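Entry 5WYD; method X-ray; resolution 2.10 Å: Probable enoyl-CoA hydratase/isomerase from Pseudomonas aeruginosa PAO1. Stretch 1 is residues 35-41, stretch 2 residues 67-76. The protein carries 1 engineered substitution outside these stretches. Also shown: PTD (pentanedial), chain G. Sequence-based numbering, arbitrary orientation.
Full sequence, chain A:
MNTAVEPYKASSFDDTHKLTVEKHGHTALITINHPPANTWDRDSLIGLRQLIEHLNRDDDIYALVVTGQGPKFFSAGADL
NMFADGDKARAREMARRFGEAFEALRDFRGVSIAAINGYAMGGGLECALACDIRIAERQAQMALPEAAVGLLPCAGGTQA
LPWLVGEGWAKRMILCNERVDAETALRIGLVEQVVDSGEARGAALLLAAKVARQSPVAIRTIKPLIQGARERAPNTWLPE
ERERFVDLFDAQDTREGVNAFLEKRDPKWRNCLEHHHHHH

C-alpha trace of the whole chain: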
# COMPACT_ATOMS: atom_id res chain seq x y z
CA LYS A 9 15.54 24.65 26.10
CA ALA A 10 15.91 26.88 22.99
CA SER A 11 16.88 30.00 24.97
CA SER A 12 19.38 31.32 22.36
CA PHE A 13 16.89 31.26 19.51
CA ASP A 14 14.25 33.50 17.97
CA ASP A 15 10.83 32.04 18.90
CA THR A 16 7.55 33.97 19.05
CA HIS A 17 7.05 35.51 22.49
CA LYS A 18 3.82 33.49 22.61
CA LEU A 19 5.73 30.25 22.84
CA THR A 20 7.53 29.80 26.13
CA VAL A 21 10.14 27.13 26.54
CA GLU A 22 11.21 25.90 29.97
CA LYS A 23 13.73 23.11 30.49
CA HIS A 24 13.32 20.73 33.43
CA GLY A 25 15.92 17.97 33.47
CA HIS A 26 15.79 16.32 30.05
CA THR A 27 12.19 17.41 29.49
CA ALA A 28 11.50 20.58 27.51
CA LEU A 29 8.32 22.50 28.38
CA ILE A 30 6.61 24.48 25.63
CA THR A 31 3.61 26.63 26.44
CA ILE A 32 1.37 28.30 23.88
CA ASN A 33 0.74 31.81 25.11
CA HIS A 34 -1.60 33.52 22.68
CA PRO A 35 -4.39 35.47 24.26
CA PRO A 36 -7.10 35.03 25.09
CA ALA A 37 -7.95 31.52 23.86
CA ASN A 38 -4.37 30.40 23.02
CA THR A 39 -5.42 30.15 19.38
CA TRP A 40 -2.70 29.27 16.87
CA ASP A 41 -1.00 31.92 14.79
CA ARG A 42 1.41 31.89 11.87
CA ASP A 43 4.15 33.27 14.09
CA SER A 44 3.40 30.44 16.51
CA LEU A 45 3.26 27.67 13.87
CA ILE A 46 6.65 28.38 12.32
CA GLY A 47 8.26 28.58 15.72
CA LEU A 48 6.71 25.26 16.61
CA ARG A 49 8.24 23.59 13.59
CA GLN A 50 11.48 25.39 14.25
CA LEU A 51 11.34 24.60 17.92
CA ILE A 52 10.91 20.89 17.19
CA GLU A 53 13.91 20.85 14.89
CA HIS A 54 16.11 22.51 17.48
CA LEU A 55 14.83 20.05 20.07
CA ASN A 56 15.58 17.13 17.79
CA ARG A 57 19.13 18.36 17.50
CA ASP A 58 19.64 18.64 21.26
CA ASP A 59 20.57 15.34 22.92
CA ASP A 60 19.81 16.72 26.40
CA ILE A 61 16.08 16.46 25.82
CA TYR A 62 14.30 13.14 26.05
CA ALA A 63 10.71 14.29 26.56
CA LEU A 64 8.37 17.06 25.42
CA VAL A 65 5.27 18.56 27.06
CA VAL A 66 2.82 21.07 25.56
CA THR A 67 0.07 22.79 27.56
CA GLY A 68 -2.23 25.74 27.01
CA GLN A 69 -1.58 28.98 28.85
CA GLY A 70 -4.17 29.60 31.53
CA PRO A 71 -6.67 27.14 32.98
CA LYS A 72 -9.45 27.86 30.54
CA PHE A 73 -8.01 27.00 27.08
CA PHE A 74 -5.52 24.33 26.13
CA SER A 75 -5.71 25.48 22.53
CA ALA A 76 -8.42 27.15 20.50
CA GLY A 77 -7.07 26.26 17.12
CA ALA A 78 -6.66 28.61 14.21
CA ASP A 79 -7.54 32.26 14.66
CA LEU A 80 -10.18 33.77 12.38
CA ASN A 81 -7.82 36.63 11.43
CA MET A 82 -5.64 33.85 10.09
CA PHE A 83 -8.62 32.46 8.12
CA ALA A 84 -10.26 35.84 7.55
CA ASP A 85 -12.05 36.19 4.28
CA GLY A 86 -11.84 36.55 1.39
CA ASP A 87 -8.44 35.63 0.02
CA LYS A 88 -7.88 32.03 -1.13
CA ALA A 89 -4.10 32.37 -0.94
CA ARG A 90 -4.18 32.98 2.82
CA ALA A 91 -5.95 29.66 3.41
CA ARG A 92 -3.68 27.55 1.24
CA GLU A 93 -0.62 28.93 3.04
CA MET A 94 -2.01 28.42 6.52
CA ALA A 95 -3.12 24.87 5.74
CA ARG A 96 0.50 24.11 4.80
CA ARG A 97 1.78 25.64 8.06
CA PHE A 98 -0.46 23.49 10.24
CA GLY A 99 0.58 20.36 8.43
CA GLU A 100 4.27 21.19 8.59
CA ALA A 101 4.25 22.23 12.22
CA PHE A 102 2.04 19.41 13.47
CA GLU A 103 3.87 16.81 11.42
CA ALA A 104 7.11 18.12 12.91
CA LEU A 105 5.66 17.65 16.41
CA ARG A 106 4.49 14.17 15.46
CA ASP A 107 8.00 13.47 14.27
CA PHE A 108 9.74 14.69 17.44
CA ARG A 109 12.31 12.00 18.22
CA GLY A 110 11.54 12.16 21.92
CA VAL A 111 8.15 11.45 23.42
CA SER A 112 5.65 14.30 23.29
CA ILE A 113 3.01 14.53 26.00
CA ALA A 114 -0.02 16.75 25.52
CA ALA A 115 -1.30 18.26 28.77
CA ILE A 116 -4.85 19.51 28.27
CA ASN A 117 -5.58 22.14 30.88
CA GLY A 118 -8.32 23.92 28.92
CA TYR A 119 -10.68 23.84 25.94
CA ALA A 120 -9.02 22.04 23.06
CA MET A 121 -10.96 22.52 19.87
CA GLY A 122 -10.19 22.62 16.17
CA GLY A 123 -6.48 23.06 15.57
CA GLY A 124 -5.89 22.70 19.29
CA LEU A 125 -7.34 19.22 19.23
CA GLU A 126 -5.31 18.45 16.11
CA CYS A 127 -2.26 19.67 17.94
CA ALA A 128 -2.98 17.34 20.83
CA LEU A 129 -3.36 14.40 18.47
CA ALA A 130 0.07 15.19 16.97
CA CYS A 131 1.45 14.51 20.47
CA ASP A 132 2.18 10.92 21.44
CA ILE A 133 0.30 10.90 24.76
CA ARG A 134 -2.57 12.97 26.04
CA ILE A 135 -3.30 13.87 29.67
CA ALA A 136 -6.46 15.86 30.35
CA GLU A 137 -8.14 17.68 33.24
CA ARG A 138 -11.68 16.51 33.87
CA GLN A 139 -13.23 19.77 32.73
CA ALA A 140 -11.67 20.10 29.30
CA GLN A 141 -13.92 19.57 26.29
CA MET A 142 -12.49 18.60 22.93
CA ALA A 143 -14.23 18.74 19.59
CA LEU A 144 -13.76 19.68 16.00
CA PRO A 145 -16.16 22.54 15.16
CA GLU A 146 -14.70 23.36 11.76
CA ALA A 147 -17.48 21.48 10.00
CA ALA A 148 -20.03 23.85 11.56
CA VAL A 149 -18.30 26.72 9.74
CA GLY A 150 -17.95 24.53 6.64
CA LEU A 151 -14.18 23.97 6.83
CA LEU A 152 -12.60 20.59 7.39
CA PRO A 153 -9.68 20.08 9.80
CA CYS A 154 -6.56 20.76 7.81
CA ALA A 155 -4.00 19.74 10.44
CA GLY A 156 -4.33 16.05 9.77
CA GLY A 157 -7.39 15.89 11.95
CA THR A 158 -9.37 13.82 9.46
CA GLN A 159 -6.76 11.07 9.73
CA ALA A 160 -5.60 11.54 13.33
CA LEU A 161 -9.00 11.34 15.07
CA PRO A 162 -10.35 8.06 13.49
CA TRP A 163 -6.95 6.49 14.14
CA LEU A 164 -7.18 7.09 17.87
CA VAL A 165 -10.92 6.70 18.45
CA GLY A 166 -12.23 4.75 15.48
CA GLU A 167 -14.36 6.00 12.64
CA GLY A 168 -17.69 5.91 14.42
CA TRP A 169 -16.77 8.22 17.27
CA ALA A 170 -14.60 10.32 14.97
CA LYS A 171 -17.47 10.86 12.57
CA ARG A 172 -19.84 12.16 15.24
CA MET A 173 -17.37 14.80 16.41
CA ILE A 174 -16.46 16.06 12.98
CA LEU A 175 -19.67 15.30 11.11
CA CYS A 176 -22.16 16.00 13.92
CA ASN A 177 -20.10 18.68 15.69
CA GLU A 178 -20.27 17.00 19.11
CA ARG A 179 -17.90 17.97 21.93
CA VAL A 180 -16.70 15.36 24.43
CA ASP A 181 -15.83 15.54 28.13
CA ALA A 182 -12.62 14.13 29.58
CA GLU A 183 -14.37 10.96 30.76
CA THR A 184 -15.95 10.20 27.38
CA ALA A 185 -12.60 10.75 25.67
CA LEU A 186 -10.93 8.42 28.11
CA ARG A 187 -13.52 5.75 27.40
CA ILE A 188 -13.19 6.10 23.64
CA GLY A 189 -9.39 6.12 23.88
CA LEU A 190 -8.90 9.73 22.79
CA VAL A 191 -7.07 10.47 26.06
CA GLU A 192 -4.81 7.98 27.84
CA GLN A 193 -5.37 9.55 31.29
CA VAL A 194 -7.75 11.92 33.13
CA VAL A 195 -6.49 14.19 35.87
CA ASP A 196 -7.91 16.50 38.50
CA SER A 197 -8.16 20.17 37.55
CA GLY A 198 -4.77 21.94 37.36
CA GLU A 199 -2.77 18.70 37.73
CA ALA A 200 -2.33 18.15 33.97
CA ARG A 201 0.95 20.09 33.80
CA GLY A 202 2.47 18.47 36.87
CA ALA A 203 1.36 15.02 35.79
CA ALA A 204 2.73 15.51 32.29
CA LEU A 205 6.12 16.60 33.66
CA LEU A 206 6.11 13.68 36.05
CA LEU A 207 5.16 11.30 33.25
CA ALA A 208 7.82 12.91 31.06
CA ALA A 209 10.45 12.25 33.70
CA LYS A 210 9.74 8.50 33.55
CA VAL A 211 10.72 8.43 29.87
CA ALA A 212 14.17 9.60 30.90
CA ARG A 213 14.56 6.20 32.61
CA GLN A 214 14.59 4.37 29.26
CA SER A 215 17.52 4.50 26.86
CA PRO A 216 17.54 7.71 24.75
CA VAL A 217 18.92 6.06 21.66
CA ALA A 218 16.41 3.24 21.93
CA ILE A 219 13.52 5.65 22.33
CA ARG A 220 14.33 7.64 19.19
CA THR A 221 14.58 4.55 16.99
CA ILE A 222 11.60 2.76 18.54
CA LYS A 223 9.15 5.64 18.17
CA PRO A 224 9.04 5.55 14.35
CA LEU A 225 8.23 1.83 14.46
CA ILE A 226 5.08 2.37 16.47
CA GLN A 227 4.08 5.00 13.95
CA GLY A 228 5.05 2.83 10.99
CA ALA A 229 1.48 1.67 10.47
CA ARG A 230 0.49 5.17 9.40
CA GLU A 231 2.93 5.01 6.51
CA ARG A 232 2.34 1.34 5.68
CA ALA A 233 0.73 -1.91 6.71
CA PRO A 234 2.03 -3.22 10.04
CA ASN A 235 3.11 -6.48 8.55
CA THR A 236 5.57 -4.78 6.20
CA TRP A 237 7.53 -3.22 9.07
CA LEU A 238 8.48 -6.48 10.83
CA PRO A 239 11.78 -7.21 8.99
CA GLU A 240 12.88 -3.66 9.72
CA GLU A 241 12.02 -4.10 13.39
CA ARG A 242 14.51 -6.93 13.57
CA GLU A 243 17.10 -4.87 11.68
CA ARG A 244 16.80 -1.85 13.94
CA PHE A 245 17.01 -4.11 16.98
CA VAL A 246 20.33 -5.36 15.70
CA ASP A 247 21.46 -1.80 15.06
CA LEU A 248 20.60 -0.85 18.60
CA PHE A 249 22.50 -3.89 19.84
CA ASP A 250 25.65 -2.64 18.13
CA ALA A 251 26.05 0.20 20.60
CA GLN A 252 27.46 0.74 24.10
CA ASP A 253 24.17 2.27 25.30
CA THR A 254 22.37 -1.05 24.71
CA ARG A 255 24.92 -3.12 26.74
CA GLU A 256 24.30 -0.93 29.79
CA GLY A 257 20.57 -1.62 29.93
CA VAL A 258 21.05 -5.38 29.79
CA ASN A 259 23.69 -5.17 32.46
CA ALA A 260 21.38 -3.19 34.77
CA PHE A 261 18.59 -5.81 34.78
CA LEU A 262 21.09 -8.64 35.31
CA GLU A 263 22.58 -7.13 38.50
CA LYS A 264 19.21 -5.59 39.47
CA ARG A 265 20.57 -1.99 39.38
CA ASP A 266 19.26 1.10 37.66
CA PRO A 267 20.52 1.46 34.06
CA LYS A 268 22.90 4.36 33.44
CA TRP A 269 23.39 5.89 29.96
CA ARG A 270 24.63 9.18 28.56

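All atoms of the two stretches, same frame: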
# COMPACT_ATOMS: atom_id res chain seq x y z
N PRO A 35 -3.11 35.24 23.58
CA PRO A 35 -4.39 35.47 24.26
C PRO A 35 -5.55 35.70 23.28
O PRO A 35 -5.32 36.03 22.13
CB PRO A 35 -4.10 36.69 25.12
CG PRO A 35 -2.61 36.63 25.36
CD PRO A 35 -2.02 36.08 24.11
N PRO A 36 -6.80 35.48 23.73
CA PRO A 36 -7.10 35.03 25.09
C PRO A 36 -7.44 33.55 25.16
O PRO A 36 -7.56 32.99 26.25
CB PRO A 36 -8.33 35.88 25.45
CG PRO A 36 -9.06 36.01 24.14
CD PRO A 36 -8.01 35.93 23.03
N ALA A 37 -7.60 32.93 23.99
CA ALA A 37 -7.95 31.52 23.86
C ALA A 37 -6.78 30.63 23.48
O ALA A 37 -6.98 29.44 23.22
CB ALA A 37 -9.08 31.38 22.84
N ASN A 38 -5.56 31.16 23.42
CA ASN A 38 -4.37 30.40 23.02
C ASN A 38 -4.53 29.82 21.62
O ASN A 38 -4.05 28.73 21.32
CB ASN A 38 -4.04 29.33 24.07
CG ASN A 38 -3.53 29.94 25.35
OD1 ASN A 38 -2.96 31.03 25.35
ND2 ASN A 38 -3.80 29.28 26.46
N THR A 39 -5.23 30.56 20.76
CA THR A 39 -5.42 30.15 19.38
C THR A 39 -4.10 30.25 18.61
O THR A 39 -3.27 31.13 18.87
CB THR A 39 -6.51 30.98 18.70
OG1 THR A 39 -6.54 30.70 17.29
CG2 THR A 39 -6.25 32.46 18.88
N TRP A 40 -3.91 29.31 17.69
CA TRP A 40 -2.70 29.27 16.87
C TRP A 40 -2.58 30.44 15.92
O TRP A 40 -3.57 30.94 15.39
CB TRP A 40 -2.63 27.98 16.05
CG TRP A 40 -2.26 26.86 16.86
CD1 TRP A 40 -3.08 25.89 17.32
CD2 TRP A 40 -0.96 26.59 17.39
NE1 TRP A 40 -2.36 25.01 18.08
CE2 TRP A 40 -1.06 25.42 18.14
CE3 TRP A 40 0.28 27.23 17.30
CZ2 TRP A 40 0.04 24.87 18.80
CZ3 TRP A 40 1.36 26.68 17.95
CH2 TRP A 40 1.24 25.52 18.69
N ASP A 41 -1.33 30.81 15.65
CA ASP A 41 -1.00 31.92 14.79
C ASP A 41 0.13 31.46 13.88
O ASP A 41 0.80 30.46 14.14
CB ASP A 41 -0.58 33.12 15.67
CG ASP A 41 -0.24 34.37 14.89
OD1 ASP A 41 -0.10 34.31 13.65
OD2 ASP A 41 -0.10 35.42 15.55
N THR A 67 1.29 22.48 26.82
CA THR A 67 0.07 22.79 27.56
C THR A 67 -0.40 24.18 27.15
O THR A 67 0.38 24.99 26.64
CB THR A 67 0.30 22.72 29.09
OG1 THR A 67 -0.96 22.75 29.78
CG2 THR A 67 1.11 23.91 29.55
N GLY A 68 -1.68 24.45 27.36
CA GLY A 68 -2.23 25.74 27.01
C GLY A 68 -2.15 26.73 28.17
O GLY A 68 -2.51 26.43 29.31
N GLN A 69 -1.67 27.93 27.85
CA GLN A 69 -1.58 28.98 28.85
C GLN A 69 -2.94 29.22 29.49
O GLN A 69 -3.98 29.24 28.81
CB GLN A 69 -1.03 30.24 28.21
CG GLN A 69 -0.85 31.38 29.14
CD GLN A 69 -1.98 32.37 29.04
OE1 GLN A 69 -2.70 32.41 28.03
NE2 GLN A 69 -2.17 33.15 30.08
N GLY A 70 -2.95 29.35 30.82
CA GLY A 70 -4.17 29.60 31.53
C GLY A 70 -4.96 28.32 31.72
O GLY A 70 -4.77 27.32 31.01
N PRO A 71 -5.85 28.33 32.71
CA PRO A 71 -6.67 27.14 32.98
C PRO A 71 -7.77 26.91 31.97
O PRO A 71 -8.30 25.80 31.88
CB PRO A 71 -7.24 27.44 34.37
CG PRO A 71 -7.30 28.92 34.42
CD PRO A 71 -6.13 29.43 33.63
N LYS A 72 -8.21 27.95 31.29
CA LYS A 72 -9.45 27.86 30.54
C LYS A 72 -9.27 27.18 29.19
O LYS A 72 -10.10 26.36 28.80
CB LYS A 72 -10.03 29.27 30.40
CG LYS A 72 -11.55 29.40 30.30
CD LYS A 72 -12.18 28.80 29.07
CE LYS A 72 -13.63 29.15 29.03
NZ LYS A 72 -13.73 30.54 28.57
N PHE A 73 -8.21 27.51 28.44
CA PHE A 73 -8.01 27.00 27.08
C PHE A 73 -6.69 26.27 26.94
O PHE A 73 -5.63 26.87 27.11
CB PHE A 73 -8.05 28.13 26.04
CG PHE A 73 -9.33 28.86 25.99
CD1 PHE A 73 -9.55 29.94 26.80
CD2 PHE A 73 -10.32 28.46 25.14
CE1 PHE A 73 -10.74 30.62 26.74
CE2 PHE A 73 -11.53 29.12 25.08
CZ PHE A 73 -11.74 30.21 25.88
N PHE A 74 -6.74 24.98 26.57
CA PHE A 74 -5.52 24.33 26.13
C PHE A 74 -5.09 24.91 24.80
O PHE A 74 -3.99 25.46 24.67
CB PHE A 74 -5.75 22.82 26.01
CG PHE A 74 -4.65 22.11 25.27
CD1 PHE A 74 -3.53 21.65 25.94
CD2 PHE A 74 -4.72 21.92 23.89
CE1 PHE A 74 -2.51 21.01 25.27
CE2 PHE A 74 -3.68 21.28 23.22
CZ PHE A 74 -2.58 20.84 23.92
N SER A 75 -5.98 24.84 23.81
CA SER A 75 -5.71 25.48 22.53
C SER A 75 -7.02 25.64 21.78
O SER A 75 -7.79 24.69 21.66
CB SER A 75 -4.71 24.68 21.70
OG SER A 75 -4.38 25.40 20.52
N ALA A 76 -7.22 26.83 21.24
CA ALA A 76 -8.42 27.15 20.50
C ALA A 76 -8.30 26.88 19.02
O ALA A 76 -9.29 27.04 18.29
CB ALA A 76 -8.77 28.63 20.68
C1 PTD G . -17.91 27.66 23.33
C2 PTD G . -16.99 28.88 23.48
C3 PTD G . -17.26 29.45 24.87
C4 PTD G . -16.58 30.79 25.02
C5 PTD G . -16.23 31.08 26.49
O1 PTD G . -19.08 27.83 23.43
O5 PTD G . -15.11 30.91 26.91

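This is a contact between an irregular segment and the end of a strand with the loop that follows it, in which one buried asparagine amide gathers backbone carbonyls from the opposing loop, while small apolar side chains and a phenylalanine ring pack beside it.

Asn38 is the centre of the arrangement, and more of its surface is covered by the other stretch than that of any other residue here. Its CA-to-CB bond points toward the second stretch, and with chi1 in the m well the amide reaches into the loop that follows the strand residues Thr67 and Gly68. There ND2 donates to two main-chain acceptors: Phe73 O at 3.1 Å, with a favourable N-H...O angle of 155°, and Gln69 O at 2.4 Å. The second distance is unusually short and its angle, 129°, is less favourable, so its exact length deserves caution. An amide suits this place because its nitrogen carries two hydrogens, enough to serve both carbonyls and so tie together two points of the loop, four residues apart. The Asn38 backbone is also unusual, with a phi of 59° and psi of 34°, a left-handed conformation that asparagine tolerates better than most residues with a side chain.

Gly68, at the end of the strand, and Gly70, in the loop after it, suit their places for local reasons. A CB on Gly68 would lie 1.9 Å from Phe74 O, a clear clash, whereas Gly70 has a positive phi of 79°, which by itself favours glycine.

Beside this polar centre, Ala37 packs against Phe73. Its CA lies over the face of the ring, 3.9 Å from the centroid of Phe73 and only 20° off the ring normal, which makes a CH-pi contact. Its methyl adds apolar packing, with Ala37 CB 3.9 Å from Phe73 CD2 and 3.5 Å from Ala76 CB. The small side chains of Ala37 and Ala76 permit this close approach of the two chains, and Thr39 CB extends the packing at 3.8 Å from Ala76 CB. The backbones themselves run near each other here, the CA atoms of Thr39 and Ala76 being 4.4 Å apart.

Ser75 supplies a smaller polar link. Its OG donates a weak hydrogen bond to Asn38 O at 3.4 Å, so the main chain of Asn38 is engaged as well as its side chain. The same hydroxyl lies near the indole of Trp40, whose end comes nearer than its sideways CA-to-CB bond suggests; Trp40 NE1 is 3.2 Å from Ser75 OG, but the angle is too poor for a hydrogen bond.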